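Local coordinates for protein ribonucleoside-diphosphate reductase (Pseudomonas aeruginosa, PDB 5IM3) that probably catalyses the reduction of ribonucleoside diphosphates to deoxyribonucleoside diphosphates for DNA synthesis, under allosteric control by bound nucleotides, at residues V409-S414 against L503-D508. Numbering follows the deposited sequence.
Sequences VRALGS and LFSPSD. With DTP (2'-deoxyadenosine 5'-triphosphate), chain G.
Arg410 lies between bound dATP and the serine-rich turn of 503-508, in a loop that follows strand 401-405 in the ten-stranded alpha-beta barrel of ribonucleotide reductase. The nucleotide, held between two subunits, occupies what in this family is the allosteric specificity site at the dimer interface. The contact illustrates how a second-shell segment can back a nucleotide-binding arginine. One face of the guanidinium packs against the deoxyribose: C5' of dATP is 3.6 Å above the plane, over its centre. From the opposite face comes Ser507, whose CB is 3.7 Å from Arg410 NE, and the flat group is sandwiched between sugar and serine. Its chain bends at chi3, which swings NE out of the line of the carbon chain. NH2 donates to O3G of the gamma-phosphate at 2.9 Å, with an N-H...O angle of 137°, while NH1 makes a weak hydrogen bond to O1G. A salt bridge from NE to Asp380, which also bonds the nucleotide, further fixes the rotation of the group; the site is completed by Lys397 and Val440 of the second subunit.

Behind the arginine, Pro506 sets CG against the backbone of 409-410, 3.3 Å from Val409 O, and that carbonyl is also hydrogen-bonded to His458. Beside it the three serines bring their hydroxyls together. Ser505 holds OG anti to its backbone N (chi1 176°), where it lies within hydrogen-bonding distance of the OG of Ser414, buried like itself, 2.6 Å away, and is linked to Ser507 OG by a further hydrogen bond. Ala411 to Ser414 make a type II beta turn. Within it Ala411 O is gripped twice from the same face of its plane, by Ser414 N at 3.1 Å and by Ser414 OG at 2.6 Å, the hydroxyl tilted 32° from the carbonyl plane.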
# COMPACT_ATOMS: atom_id res chain seq x y z
N VAL A 409 34.20 -10.86 -21.64
CA VAL A 409 34.63 -11.61 -20.46
C VAL A 409 33.58 -12.65 -20.11
O VAL A 409 32.39 -12.33 -19.98
CB VAL A 409 34.90 -10.65 -19.29
CG1 VAL A 409 35.25 -11.41 -18.02
CG2 VAL A 409 36.01 -9.68 -19.65
N ARG A 410 34.02 -13.90 -19.92
CA ARG A 410 33.10 -15.02 -19.79
C ARG A 410 32.28 -14.93 -18.50
O ARG A 410 32.72 -14.38 -17.49
CB ARG A 410 33.86 -16.34 -19.83
CG ARG A 410 34.88 -16.54 -18.72
CD ARG A 410 35.73 -17.77 -18.98
NE ARG A 410 36.52 -17.64 -20.20
CZ ARG A 410 37.47 -18.49 -20.59
NH1 ARG A 410 37.75 -19.56 -19.86
NH2 ARG A 410 38.14 -18.26 -21.71
N ALA A 411 31.08 -15.50 -18.55
CA ALA A 411 30.06 -15.27 -17.54
C ALA A 411 30.08 -16.35 -16.46
O ALA A 411 30.84 -17.32 -16.52
CB ALA A 411 28.68 -15.20 -18.20
N LEU A 412 29.22 -16.17 -15.46
CA LEU A 412 29.06 -17.16 -14.40
C LEU A 412 28.84 -18.54 -15.00
O LEU A 412 28.04 -18.71 -15.93
CB LEU A 412 27.89 -16.79 -13.49
CG LEU A 412 27.54 -17.79 -12.38
CD1 LEU A 412 28.64 -17.84 -11.33
CD2 LEU A 412 26.19 -17.46 -11.76
N GLY A 413 29.55 -19.53 -14.46
CA GLY A 413 29.40 -20.91 -14.88
C GLY A 413 30.32 -21.35 -16.00
O GLY A 413 30.34 -22.54 -16.32
N SER A 414 31.07 -20.44 -16.60
CA SER A 414 31.98 -20.79 -17.67
C SER A 414 33.18 -21.57 -17.13
O SER A 414 33.64 -21.35 -16.01
CB SER A 414 32.48 -19.54 -18.40
OG SER A 414 31.41 -18.68 -18.72
N LEU A 503 20.42 -16.45 -23.35
CA LEU A 503 21.64 -15.91 -22.79
C LEU A 503 22.77 -16.93 -22.93
O LEU A 503 22.58 -18.13 -22.71
CB LEU A 503 21.45 -15.54 -21.31
CG LEU A 503 20.21 -14.72 -20.98
CD1 LEU A 503 20.19 -14.33 -19.51
CD2 LEU A 503 20.13 -13.48 -21.85
N PHE A 504 23.95 -16.44 -23.32
CA PHE A 504 25.12 -17.27 -23.53
C PHE A 504 26.31 -16.67 -22.78
O PHE A 504 26.35 -15.47 -22.49
CB PHE A 504 25.51 -17.38 -25.01
CG PHE A 504 24.44 -17.96 -25.89
CD1 PHE A 504 24.24 -19.33 -25.95
CD2 PHE A 504 23.67 -17.14 -26.69
CE1 PHE A 504 23.27 -19.86 -26.77
CE2 PHE A 504 22.70 -17.66 -27.52
CZ PHE A 504 22.50 -19.03 -27.56
N SER A 505 27.26 -17.51 -22.48
CA SER A 505 28.54 -16.95 -22.08
C SER A 505 29.40 -16.67 -23.31
O SER A 505 29.46 -17.50 -24.22
CB SER A 505 29.29 -17.89 -21.15
OG SER A 505 30.57 -17.37 -20.84
N PRO A 506 30.09 -15.53 -23.38
CA PRO A 506 30.86 -15.22 -24.59
C PRO A 506 31.92 -16.26 -24.91
O PRO A 506 32.27 -16.41 -26.09
CB PRO A 506 31.47 -13.85 -24.29
CG PRO A 506 31.43 -13.73 -22.81
CD PRO A 506 30.21 -14.47 -22.37
N SER A 507 32.45 -16.97 -23.91
CA SER A 507 33.47 -17.98 -24.18
C SER A 507 32.94 -19.13 -25.02
O SER A 507 33.73 -19.80 -25.70
CB SER A 507 34.05 -18.51 -22.87
OG SER A 507 33.02 -18.97 -22.01
N ASP A 508 31.63 -19.39 -25.00
CA ASP A 508 31.03 -20.37 -25.89
C ASP A 508 30.65 -19.78 -27.24
O ASP A 508 30.46 -20.53 -28.20
CB ASP A 508 29.79 -20.98 -25.25
CG ASP A 508 30.12 -21.85 -24.05
OD1 ASP A 508 31.00 -22.73 -24.17
OD2 ASP A 508 29.50 -21.65 -22.98
PG DTP G . 41.51 -20.30 -21.71
O1G DTP G . 40.68 -21.01 -20.70
O2G DTP G . 41.69 -21.11 -23.00
O3G DTP G . 40.92 -18.94 -22.09
PB DTP G . 43.64 -18.60 -20.80
O1B DTP G . 43.18 -17.57 -21.74
O2B DTP G . 45.17 -18.73 -20.83
O3B DTP G . 42.97 -20.00 -21.17
PA DTP G . 42.84 -16.82 -18.76
O1A DTP G . 42.93 -15.98 -19.94
O2A DTP G . 43.87 -16.36 -17.77
O3A DTP G . 43.20 -18.27 -19.30
O5' DTP G . 41.39 -16.71 -18.15
C5' DTP G . 40.20 -16.76 -18.96
C4' DTP G . 39.02 -16.25 -18.18
O4' DTP G . 38.97 -16.91 -16.90
C3' DTP G . 39.02 -14.74 -17.90
O3' DTP G . 37.71 -14.21 -18.05
C2' DTP G . 39.48 -14.66 -16.45
C1' DTP G . 38.97 -15.95 -15.85
N9 DTP G . 39.80 -16.47 -14.77
C8 DTP G . 40.96 -17.19 -14.91
N7 DTP G . 41.54 -17.49 -13.78
C5 DTP G . 40.70 -16.94 -12.82
C6 DTP G . 40.75 -16.93 -11.41
N6 DTP G . 41.73 -17.50 -10.70
N1 DTP G . 39.75 -16.30 -10.76
C2 DTP G . 38.77 -15.74 -11.46
N3 DTP G . 38.61 -15.69 -12.79
C4 DTP G . 39.62 -16.31 -13.41